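Local coordinates for 15-O-acetyltransferase (Fusarium sporotrichioides, PDB 3FOT), which transfers an acetyl group from acetyl-CoA to the 15-hydroxyl of trichothecene intermediates during mycotoxin biosynthesis, at residues A313-A317 and S509-M514; C279-K283 and V503-Q508; S307-Q311 and L435-D439. Residue numbers count along the deposited sequence, not the author numbering.

Contact 1: residues A313-A317 and S509-M514; sequences AIVLA and SIVEFM
Two regular α-helical segments, 313-317 and 509-514, cross with axes 8.3 Å apart at closest approach and N-to-C directions at 121°. The register is set where the CA atoms of Ala313 and Ile510 lie 5.1 Å apart, a spacing permitted by the small side chain of Ala313. Its CB points at the partner helix and rests 3.6 Å from Ile510 O, 3.6 Å from Met514 CG and 3.9 Å from Phe513 CB. One turn on, Ala317 CB meets Ile510 CG1 at 3.8 Å. Ile510, in the mt rotamer, thus reaches alongside both alanines, and its CD1 continues to Ile314 CG1 at 4.0 Å. This is helix-helix packing within one layer of the α/β half of a BAHD acyltransferase: helices 306-321 and 500-516 lie side by side, and the side chains of Ile510 and Met514 also touch Leu489 on the sheet beneath. Phe513 (chi1 m) takes the flank where Leu316 lies. Leu316 CB stands over its face in a CH-π contact, 4.0 Å from the ring centroid and 19° off the normal, while Phe513 CE2 comes within 3.6 Å of Ala317 N, already hydrogen-bonded to Ala313 O at 2.8 Å. His375 stacks on the same ring and hydrogen-bonds Ser509 OG. No direct hydrogen bond joins the segments; a water bridges them, donating to Ala317 O at 2.8 Å and accepting from Ser509 OG at 2.6 Å, next to the van der Waals contact of Ala317 CB with Ser509 OG at 3.4 Å.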
ATOM      1  N   ALA A 313      -0.391  19.657   7.073  1.00  9.12           N
ATOM      2  CA  ALA A 313       0.935  19.843   7.642  1.00  9.13           C
ATOM      3  C   ALA A 313       2.028  19.675   6.568  1.00  9.64           C
ATOM      4  O   ALA A 313       3.050  20.393   6.562  1.00  9.61           O
ATOM      5  CB  ALA A 313       1.131  18.858   8.804  1.00  9.33           C
ATOM      6  N   ILE A 314       1.778  18.749   5.643  1.00  9.33           N
ATOM      7  CA  ILE A 314       2.647  18.555   4.480  1.00 10.17           C
ATOM      8  C   ILE A 314       2.803  19.852   3.686  1.00 10.18           C
ATOM      9  O   ILE A 314       3.920  20.248   3.317  1.00 10.82           O
ATOM     10  CB  ILE A 314       2.126  17.388   3.602  1.00  9.81           C
ATOM     11  CG1 ILE A 314       2.450  16.074   4.338  1.00 10.20           C
ATOM     12  CG2 ILE A 314       2.717  17.431   2.181  1.00 11.80           C
ATOM     13  CD1 ILE A 314       1.704  14.833   3.784  1.00 11.13           C
ATOM     14  N   VAL A 315       1.664  20.495   3.435  1.00 10.51           N
ATOM     15  CA  VAL A 315       1.619  21.765   2.693  1.00 10.95           C
ATOM     16  C   VAL A 315       2.288  22.895   3.463  1.00 10.86           C
ATOM     17  O   VAL A 315       3.156  23.589   2.913  1.00 10.27           O
ATOM     18  CB  VAL A 315       0.182  22.081   2.238  1.00 10.47           C
ATOM     19  CG1 VAL A 315       0.078  23.493   1.659  1.00 11.54           C
ATOM     20  CG2 VAL A 315      -0.204  21.069   1.159  1.00 12.57           C
ATOM     21  N   LEU A 316       1.970  23.033   4.752  1.00 10.85           N
ATOM     22  CA  LEU A 316       2.640  24.073   5.566  1.00 11.32           C
ATOM     23  C   LEU A 316       4.150  23.850   5.645  1.00 11.11           C
ATOM     24  O   LEU A 316       4.933  24.811   5.578  1.00 11.34           O
ATOM     25  CB  LEU A 316       2.042  24.171   6.985  1.00 11.11           C
ATOM     26  CG  LEU A 316       0.892  25.201   7.165  1.00 13.17           C
ATOM     27  CD1 LEU A 316      -0.257  24.976   6.209  1.00 11.88           C
ATOM     28  CD2 LEU A 316       0.364  25.192   8.597  1.00 12.49           C
ATOM     29  N   ALA A 317       4.568  22.586   5.767  1.00 10.88           N
ATOM     30  CA  ALA A 317       6.004  22.257   5.810  1.00 11.38           C
ATOM     31  C   ALA A 317       6.662  22.594   4.460  1.00 11.56           C
ATOM     32  O   ALA A 317       7.791  23.075   4.404  1.00 11.55           O
ATOM     33  CB  ALA A 317       6.213  20.764   6.160  1.00 11.06           C
ATOM     34  N   SER A 509       9.400  18.570  10.352  1.00 11.65           N
ATOM     35  CA  SER A 509       8.597  19.783  10.170  1.00 11.27           C
ATOM     36  C   SER A 509       7.105  19.453  10.119  1.00 11.30           C
ATOM     37  O   SER A 509       6.271  20.132  10.747  1.00 10.93           O
ATOM     38  CB  SER A 509       9.027  20.516   8.883  1.00 12.18           C
ATOM     39  OG  SER A 509       8.264  21.728   8.728  1.00 12.36           O
ATOM     40  N   ILE A 510       6.763  18.425   9.339  1.00 10.35           N
ATOM     41  CA  ILE A 510       5.391  17.974   9.232  1.00 10.29           C
ATOM     42  C   ILE A 510       4.892  17.572  10.605  1.00 10.83           C
ATOM     43  O   ILE A 510       3.821  17.997  11.016  1.00  9.42           O
ATOM     44  CB  ILE A 510       5.268  16.740   8.307  1.00 10.30           C
ATOM     45  CG1 ILE A 510       5.639  17.101   6.864  1.00 11.71           C
ATOM     46  CG2 ILE A 510       3.872  16.132   8.397  1.00 10.73           C
ATOM     47  CD1 ILE A 510       6.019  15.847   6.042  1.00 10.10           C
ATOM     48  N   VAL A 511       5.684  16.761  11.303  1.00 10.33           N
ATOM     49  CA  VAL A 511       5.294  16.281  12.650  1.00 10.86           C
ATOM     50  C   VAL A 511       5.074  17.449  13.624  1.00 11.02           C
ATOM     51  O   VAL A 511       4.090  17.467  14.382  1.00 11.16           O
ATOM     52  CB  VAL A 511       6.330  15.270  13.212  1.00 10.46           C
ATOM     53  CG1 VAL A 511       6.049  14.959  14.681  1.00 12.07           C
ATOM     54  CG2 VAL A 511       6.311  13.965  12.399  1.00 11.11           C
ATOM     55  N   GLU A 512       6.002  18.410  13.606  1.00 11.12           N
ATOM     56  CA  GLU A 512       5.880  19.591  14.448  1.00 12.98           C
ATOM     57  C   GLU A 512       4.565  20.350  14.211  1.00 11.35           C
ATOM     58  O   GLU A 512       3.901  20.767  15.170  1.00 11.40           O
ATOM     59  CB  GLU A 512       7.094  20.504  14.274  1.00 12.70           C
ATOM     60  CG  GLU A 512       7.172  21.591  15.343  1.00 15.50           C
ATOM     61  CD  GLU A 512       8.410  22.474  15.233  1.00 16.47           C
ATOM     62  OE1 GLU A 512       9.305  22.161  14.405  1.00 19.92           O
ATOM     63  OE2 GLU A 512       8.472  23.483  15.981  1.00 16.40           O
ATOM     64  N   PHE A 513       4.183  20.553  12.947  1.00 11.39           N
ATOM     65  CA  PHE A 513       2.898  21.219  12.680  1.00 10.63           C
ATOM     66  C   PHE A 513       1.696  20.406  13.163  1.00 10.75           C
ATOM     67  O   PHE A 513       0.755  20.964  13.715  1.00 10.73           O
ATOM     68  CB  PHE A 513       2.721  21.554  11.198  1.00 10.03           C
ATOM     69  CG  PHE A 513       3.522  22.738  10.729  1.00 11.30           C
ATOM     70  CD1 PHE A 513       3.395  23.992  11.354  1.00 10.80           C
ATOM     71  CD2 PHE A 513       4.372  22.614   9.617  1.00 11.11           C
ATOM     72  CE1 PHE A 513       4.109  25.112  10.890  1.00 10.31           C
ATOM     73  CE2 PHE A 513       5.103  23.733   9.150  1.00 10.63           C
ATOM     74  CZ  PHE A 513       4.973  24.976   9.796  1.00 11.10           C
ATOM     75  N   MET A 514       1.716  19.090  12.937  1.00 10.56           N
ATOM     76  CA  MET A 514       0.652  18.235  13.479  1.00 10.62           C
ATOM     77  C   MET A 514       0.522  18.393  14.996  1.00 10.70           C
ATOM     78  O   MET A 514      -0.600  18.523  15.544  1.00 10.91           O
ATOM     79  CB  MET A 514       0.916  16.773  13.093  1.00 10.49           C
ATOM     80  CG  MET A 514       0.694  16.544  11.588  1.00 11.25           C
ATOM     81  SD  MET A 514       1.155  14.873  11.138  1.00 13.99           S
ATOM     82  CE  MET A 514      -0.206  13.928  11.856  1.00 13.29           C
TER
HETATM   83  O   HOH W   1       9.432  22.813   6.658  1.00 18.68           O

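Contact 2: residues C279-K283 and V503-Q508; sequences CVIHK and VQKYLQ
Val280 (chi1 t) projects from the strand onto the helix and spans three of its side chains: CG2 lies 4.0 Å from Val503 CG1, while CG1 lies 3.7 Å from Gln504 CG and 3.6 Å from Leu507 CD2. The arrangement is the α/β layering of the BAHD fold, with C-terminal helix 500-516 laid along edge strand 277-283 of a mixed four-stranded sheet. Extended segment 279-283 and helical segment 503-508 run nearly in the same direction, at 28°, with axes 9.0 Å apart. CA atoms pair Val280 with Gln504 at 6.5 Å and His282 with Leu507 at 7.6 Å, so alternate strand residues face successive helical turns; between them Ile281 turns away, toward Leu135 of helix 134-147. Leu507 (chi1 t, chi2 p) fills the space between Val280 and His282, its CD2 also 3.8 Å from His282 CB. At the solvent-facing end the packing turns polar. Gln508 (chi1 and chi2 both m) starts sideways and folds back, placing its OE1 3.1 Å from His282 CD2. Beyond it a water links the two residues weakly, 3.1 Å from Gln508 NE2 and 3.5 Å from His282 NE2.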
ATOM      1  N   CYS A 279      13.605   4.883   3.126  1.00 17.44           N
ATOM      2  CA  CYS A 279      12.472   5.232   3.976  0.50 17.41           C
ATOM      3  C   CYS A 279      12.920   5.988   5.235  1.00 17.55           C
ATOM      4  O   CYS A 279      13.931   5.634   5.804  1.00 17.53           O
ATOM      5  CB  CYS A 279      11.748   3.937   4.360  0.50 18.24           C
ATOM      6  SG  CYS A 279      10.150   4.154   5.128  0.50 18.87           S
ATOM      7  N   VAL A 280      12.153   6.987   5.674  1.00 16.36           N
ATOM      8  CA  VAL A 280      12.367   7.625   6.968  1.00 15.87           C
ATOM      9  C   VAL A 280      11.041   7.518   7.696  1.00 15.31           C
ATOM     10  O   VAL A 280      10.004   7.862   7.139  1.00 15.47           O
ATOM     11  CB  VAL A 280      12.799   9.104   6.843  1.00 15.64           C
ATOM     12  CG1 VAL A 280      12.945   9.716   8.239  1.00 18.07           C
ATOM     13  CG2 VAL A 280      14.116   9.207   6.105  1.00 15.86           C
ATOM     14  N   ILE A 281      11.071   7.018   8.935  1.00 15.32           N
ATOM     15  CA  ILE A 281       9.843   6.742   9.691  1.00 14.90           C
ATOM     16  C   ILE A 281       9.799   7.564  10.982  1.00 14.94           C
ATOM     17  O   ILE A 281      10.801   7.682  11.687  1.00 16.46           O
ATOM     18  CB  ILE A 281       9.769   5.233  10.071  1.00 15.01           C
ATOM     19  CG1 ILE A 281       9.617   4.354   8.823  1.00 13.82           C
ATOM     20  CG2 ILE A 281       8.640   4.994  11.051  1.00 15.94           C
ATOM     21  CD1 ILE A 281       9.763   2.866   9.068  1.00 15.83           C
ATOM     22  N   HIS A 282       8.640   8.133  11.298  1.00 14.73           N
ATOM     23  CA  HIS A 282       8.442   8.774  12.598  1.00 14.41           C
ATOM     24  C   HIS A 282       7.185   8.186  13.192  1.00 14.24           C
ATOM     25  O   HIS A 282       6.104   8.377  12.664  1.00 13.37           O
ATOM     26  CB  HIS A 282       8.287  10.287  12.490  1.00 14.81           C
ATOM     27  CG  HIS A 282       8.222  10.961  13.819  1.00 16.30           C
ATOM     28  ND1 HIS A 282       7.076  10.985  14.583  1.00 18.01           N
ATOM     29  CD2 HIS A 282       9.179  11.576  14.555  1.00 19.48           C
ATOM     30  CE1 HIS A 282       7.324  11.597  15.729  1.00 16.90           C
ATOM     31  NE2 HIS A 282       8.588  11.976  15.733  1.00 21.80           N
ATOM     32  N   LYS A 283       7.354   7.448  14.281  1.00 13.65           N
ATOM     33  CA  LYS A 283       6.240   6.894  15.009  1.00 14.23           C
ATOM     34  C   LYS A 283       5.828   7.879  16.096  1.00 13.95           C
ATOM     35  O   LYS A 283       6.610   8.171  17.008  1.00 14.69           O
ATOM     36  CB  LYS A 283       6.653   5.564  15.637  1.00 14.63           C
ATOM     37  CG  LYS A 283       6.823   4.440  14.649  1.00 17.63           C
ATOM     38  N   VAL A 503      15.154  14.780   4.083  1.00 16.46           N
ATOM     39  CA  VAL A 503      13.863  14.103   4.242  1.00 15.88           C
ATOM     40  C   VAL A 503      13.472  14.075   5.715  1.00 15.70           C
ATOM     41  O   VAL A 503      12.306  14.308   6.070  1.00 14.88           O
ATOM     42  CB  VAL A 503      13.870  12.655   3.700  1.00 15.85           C
ATOM     43  CG1 VAL A 503      12.483  12.047   3.872  1.00 16.11           C
ATOM     44  CG2 VAL A 503      14.235  12.642   2.215  1.00 16.64           C
ATOM     45  N   GLN A 504      14.450  13.762   6.561  1.00 15.75           N
ATOM     46  CA  GLN A 504      14.261  13.796   8.008  1.00 15.80           C
ATOM     47  C   GLN A 504      13.836  15.193   8.463  1.00 15.33           C
ATOM     48  O   GLN A 504      12.937  15.316   9.272  1.00 14.87           O
ATOM     49  CB  GLN A 504      15.546  13.385   8.745  1.00 16.30           C
ATOM     50  CG  GLN A 504      15.922  11.922   8.606  0.50 16.57           C
ATOM     51  CD  GLN A 504      17.279  11.591   9.226  0.50 17.21           C
ATOM     52  OE1 GLN A 504      18.223  12.386   9.171  0.50 18.81           O
ATOM     53  NE2 GLN A 504      17.385  10.397   9.801  0.50 18.80           N
ATOM     54  N   LYS A 505      14.489  16.227   7.937  1.00 15.49           N
ATOM     55  CA  LYS A 505      14.186  17.619   8.300  1.00 15.32           C
ATOM     56  C   LYS A 505      12.741  17.933   7.916  1.00 14.64           C
ATOM     57  O   LYS A 505      11.970  18.492   8.706  1.00 14.10           O
ATOM     58  CB  LYS A 505      15.161  18.583   7.600  1.00 15.74           C
ATOM     59  CG  LYS A 505      14.907  20.051   7.921  1.00 18.39           C
ATOM     60  N   TYR A 506      12.374  17.532   6.708  1.00 13.80           N
ATOM     61  CA  TYR A 506      11.014  17.741   6.215  1.00 12.77           C
ATOM     62  C   TYR A 506      10.005  16.944   7.055  1.00 12.87           C
ATOM     63  O   TYR A 506       8.995  17.479   7.482  1.00 12.05           O
ATOM     64  CB  TYR A 506      10.920  17.378   4.728  1.00 13.10           C
ATOM     65  CG  TYR A 506       9.579  17.739   4.100  1.00 12.41           C
ATOM     66  CD1 TYR A 506       9.203  19.072   3.945  1.00 14.46           C
ATOM     67  CD2 TYR A 506       8.702  16.748   3.654  1.00 13.57           C
ATOM     68  CE1 TYR A 506       7.976  19.421   3.371  1.00 12.53           C
ATOM     69  CE2 TYR A 506       7.473  17.078   3.082  1.00 14.34           C
ATOM     70  CZ  TYR A 506       7.116  18.424   2.955  1.00 12.74           C
ATOM     71  OH  TYR A 506       5.915  18.784   2.407  1.00 13.55           O
ATOM     72  N   LEU A 507      10.283  15.661   7.310  1.00 12.29           N
ATOM     73  CA  LEU A 507       9.368  14.844   8.138  1.00 12.57           C
ATOM     74  C   LEU A 507       9.145  15.475   9.519  1.00 11.56           C
ATOM     75  O   LEU A 507       8.007  15.558  10.020  1.00 11.37           O
ATOM     76  CB  LEU A 507       9.931  13.421   8.295  1.00 12.19           C
ATOM     77  CG  LEU A 507       9.047  12.451   9.102  1.00 13.41           C
ATOM     78  CD1 LEU A 507       7.567  12.413   8.611  1.00 16.11           C
ATOM     79  CD2 LEU A 507       9.688  11.055   9.064  1.00 14.10           C
ATOM     80  N   GLN A 508      10.228  15.927  10.132  1.00 12.06           N
ATOM     81  CA  GLN A 508      10.134  16.538  11.467  1.00 12.49           C
ATOM     82  C   GLN A 508       9.290  17.824  11.444  1.00 11.58           C
ATOM     83  O   GLN A 508       8.551  18.131  12.404  1.00 10.52           O
ATOM     84  CB  GLN A 508      11.532  16.825  12.032  1.00 12.66           C
ATOM     85  CG  GLN A 508      12.289  15.536  12.462  1.00 16.57           C
ATOM     86  CD  GLN A 508      11.403  14.607  13.324  1.00 22.96           C
ATOM     87  OE1 GLN A 508      11.037  13.493  12.902  1.00 27.08           O
ATOM     88  NE2 GLN A 508      11.018  15.085  14.509  1.00 22.87           N
TER
HETATM   89  O   HOH W   2      10.636  14.207  17.409  1.00 36.80           O

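Contact 3: residues S307-Q311 and L435-D439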
ATOM      1  N   SER A 307      -5.886  12.307   8.701  1.00 13.13           N
ATOM      2  CA  SER A 307      -5.353  12.292   7.325  1.00 13.92           C
ATOM      3  C   SER A 307      -5.436  13.687   6.655  1.00 13.57           C
ATOM      4  O   SER A 307      -4.504  14.109   5.940  1.00 12.96           O
ATOM      5  CB  SER A 307      -6.119  11.283   6.476  1.00 14.28           C
ATOM      6  OG  SER A 307      -5.716   9.981   6.787  1.00 18.14           O
ATOM      7  N   HIS A 308      -6.548  14.389   6.873  1.00 12.93           N
ATOM      8  CA  HIS A 308      -6.675  15.779   6.405  1.00 12.40           C
ATOM      9  C   HIS A 308      -5.591  16.631   7.041  1.00 12.07           C
ATOM     10  O   HIS A 308      -4.914  17.404   6.367  1.00 11.85           O
ATOM     11  CB  HIS A 308      -8.038  16.372   6.768  1.00 12.93           C
ATOM     12  CG  HIS A 308      -9.189  15.699   6.096  1.00 15.20           C
ATOM     13  ND1 HIS A 308     -10.336  15.347   6.770  1.00 17.36           N
ATOM     14  CD2 HIS A 308      -9.379  15.326   4.808  1.00 18.33           C
ATOM     15  CE1 HIS A 308     -11.190  14.793   5.929  1.00 18.56           C
ATOM     16  NE2 HIS A 308     -10.633  14.763   4.731  1.00 18.36           N
ATOM     17  N   LEU A 309      -5.440  16.489   8.352  1.00 10.99           N
ATOM     18  CA  LEU A 309      -4.464  17.289   9.094  1.00 10.56           C
ATOM     19  C   LEU A 309      -3.050  17.015   8.602  1.00 10.25           C
ATOM     20  O   LEU A 309      -2.239  17.930   8.486  1.00  9.42           O
ATOM     21  CB  LEU A 309      -4.558  17.008  10.592  1.00  9.89           C
ATOM     22  CG  LEU A 309      -3.562  17.888  11.368  1.00  9.94           C
ATOM     23  CD1 LEU A 309      -3.986  19.373  11.294  1.00  8.62           C
ATOM     24  CD2 LEU A 309      -3.402  17.445  12.816  1.00 14.07           C
ATOM     25  N   THR A 310      -2.750  15.742   8.338  1.00  9.76           N
ATOM     26  CA  THR A 310      -1.432  15.403   7.819  1.00  9.79           C
ATOM     27  C   THR A 310      -1.188  16.081   6.462  1.00  9.30           C
ATOM     28  O   THR A 310      -0.120  16.626   6.211  1.00  8.47           O
ATOM     29  CB  THR A 310      -1.213  13.871   7.727  1.00 10.61           C
ATOM     30  OG1 THR A 310      -1.451  13.301   9.017  1.00 11.01           O
ATOM     31  CG2 THR A 310       0.205  13.550   7.318  1.00 11.56           C
ATOM     32  N   GLN A 311      -2.174  16.014   5.584  1.00  9.65           N
ATOM     33  CA  GLN A 311      -2.040  16.671   4.286  1.00 10.24           C
ATOM     34  C   GLN A 311      -1.827  18.195   4.440  1.00  9.64           C
ATOM     35  O   GLN A 311      -1.045  18.805   3.693  1.00  8.93           O
ATOM     36  CB  GLN A 311      -3.253  16.342   3.401  1.00 10.76           C
ATOM     37  CG  GLN A 311      -3.268  17.076   2.054  1.00 11.23           C
ATOM     38  CD  GLN A 311      -2.192  16.613   1.091  1.00 12.21           C
ATOM     39  OE1 GLN A 311      -2.471  15.797   0.192  1.00 13.19           O
ATOM     40  NE2 GLN A 311      -0.967  17.140   1.249  1.00 10.12           N
ATOM     41  N   LEU A 435       3.777  13.860  -2.243  1.00 13.01           N
ATOM     42  CA  LEU A 435       2.476  13.241  -2.387  1.00 13.44           C
ATOM     43  C   LEU A 435       2.086  12.590  -1.056  1.00 13.21           C
ATOM     44  O   LEU A 435       2.924  11.984  -0.396  1.00 13.62           O
ATOM     45  CB  LEU A 435       2.506  12.177  -3.492  1.00 13.70           C
ATOM     46  CG  LEU A 435       1.173  11.425  -3.726  1.00 13.48           C
ATOM     47  CD1 LEU A 435       0.125  12.344  -4.370  1.00 16.03           C
ATOM     48  CD2 LEU A 435       1.412  10.191  -4.578  1.00 15.47           C
ATOM     49  N   PHE A 436       0.823  12.742  -0.671  1.00 13.97           N
ATOM     50  CA  PHE A 436       0.314  12.078   0.534  1.00 14.60           C
ATOM     51  C   PHE A 436      -0.529  10.846   0.206  1.00 15.28           C
ATOM     52  O   PHE A 436      -1.415  10.897  -0.658  1.00 14.90           O
ATOM     53  CB  PHE A 436      -0.526  13.065   1.352  1.00 14.64           C
ATOM     54  CG  PHE A 436      -1.142  12.451   2.576  1.00 14.87           C
ATOM     55  CD1 PHE A 436      -0.330  11.992   3.622  1.00 15.73           C
ATOM     56  CD2 PHE A 436      -2.523  12.318   2.680  1.00 16.93           C
ATOM     57  CE1 PHE A 436      -0.899  11.399   4.774  1.00 14.78           C
ATOM     58  CE2 PHE A 436      -3.093  11.728   3.830  1.00 17.76           C
ATOM     59  CZ  PHE A 436      -2.263  11.274   4.872  1.00 16.06           C
ATOM     60  N   ILE A 437      -0.239   9.751   0.917  1.00 16.46           N
ATOM     61  CA  ILE A 437      -1.009   8.524   0.816  1.00 17.79           C
ATOM     62  C   ILE A 437      -1.454   8.133   2.219  1.00 18.18           C
ATOM     63  O   ILE A 437      -0.619   7.962   3.110  1.00 18.37           O
ATOM     64  CB  ILE A 437      -0.196   7.360   0.189  1.00 18.30           C
ATOM     65  CG1 ILE A 437       0.434   7.775  -1.143  1.00 18.65           C
ATOM     66  CG2 ILE A 437      -1.112   6.166   0.008  1.00 18.91           C
ATOM     67  CD1 ILE A 437       1.946   8.097  -1.047  1.00 21.01           C
ATOM     68  N   SER A 438      -2.764   8.044   2.431  1.00 19.32           N
ATOM     69  CA  SER A 438      -3.274   7.562   3.704  1.00 19.92           C
ATOM     70  C   SER A 438      -3.525   6.046   3.652  1.00 19.60           C
ATOM     71  O   SER A 438      -4.295   5.552   2.810  1.00 18.69           O
ATOM     72  CB  SER A 438      -4.555   8.303   4.079  1.00 20.69           C
ATOM     73  OG  SER A 438      -5.014   7.860   5.342  1.00 25.68           O
ATOM     74  N   ASP A 439      -2.863   5.316   4.548  1.00 19.03           N
ATOM     75  CA  ASP A 439      -3.048   3.863   4.677  1.00 19.18           C
ATOM     76  C   ASP A 439      -4.109   3.490   5.734  1.00 18.92           C
ATOM     77  O   ASP A 439      -4.569   2.339   5.781  1.00 18.86           O
ATOM     78  CB  ASP A 439      -1.722   3.191   5.024  1.00 19.16           C
ATOM     79  CG  ASP A 439      -0.729   3.189   3.869  1.00 21.88           C
ATOM     80  OD1 ASP A 439      -1.146   2.990   2.708  1.00 22.83           O
ATOM     81  OD2 ASP A 439       0.487   3.359   4.130  1.00 24.30           O
TER
HETATM   82  O   HOH W   3      -1.051  14.686  -1.779  1.00 17.34           O
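Apolar packing here centres on one ring. Phe436, with chi1 in the t well, projects from strand 435-439 to the helix and fills the space beside the turn from Ser307 to Gln311. Its CE1 lies 3.5 Å from Thr310 CG2, and its CE2 lies 4.0 Å from Ser307 CB. The two segments run almost antiparallel, at 162°, with axes 9.3 Å apart, and the register follows: Ser307 opposes Ser438 and Gln311 opposes Phe436, with CA separations of 6.3 and 6.4 Å.

Polar atoms of the helix also border the aromatic side chain. Ser307 O, which accepts the helical hydrogen bond from Gln311 N at 3.0 Å, is 3.5 Å from Phe436 CE2; Gln311 OE1 is 3.5 Å from Phe436 CB.

Hydrogen bonding ties both ends of the contact. Ser307 OG and Ser438 OG are hydrogen-bonded at 2.7 Å. At the other end a water donates to Gln311 OE1 at 2.7 Å and accepts from Phe436 N at 2.9 Å. Strand 435-441 borders the mixed sheet, and its inner neighbour 477-483 adds Leu480 against Phe436 and Thr310, so the helix packs on a surface made by two strands of the sheet, in the α/β half of the BAHD fold. With Phe436 buried between a serine pair and a water bridge, the contact combines apolar packing with polar links at both ends, consistent with a fixed register of helix and edge strand.

In the fold
Along the chain the segments come as 279-283, 307-311, 313-317, 435-439, 503-508 and 509-514. Contact 1 shares helix 306-321 with contact 3 and helix 500-516 with contact 2, and its centre is about 11 Å from each of theirs. Contacts 2 and 3 lie about 14 Å apart between centres and do not touch, yet they reach the two outermost strands, 277-283 and 435-441, of one mixed sheet. Both helices pack on that sheet, each segment running roughly along its edge strand, and against each other. Ile314 meets Phe436 and Tyr506, joining the three contacts. Parts far apart in sequence are thereby gathered into a helix layer packed on a sheet, away from the 15-deacetylcalonectrin-binding residue His414.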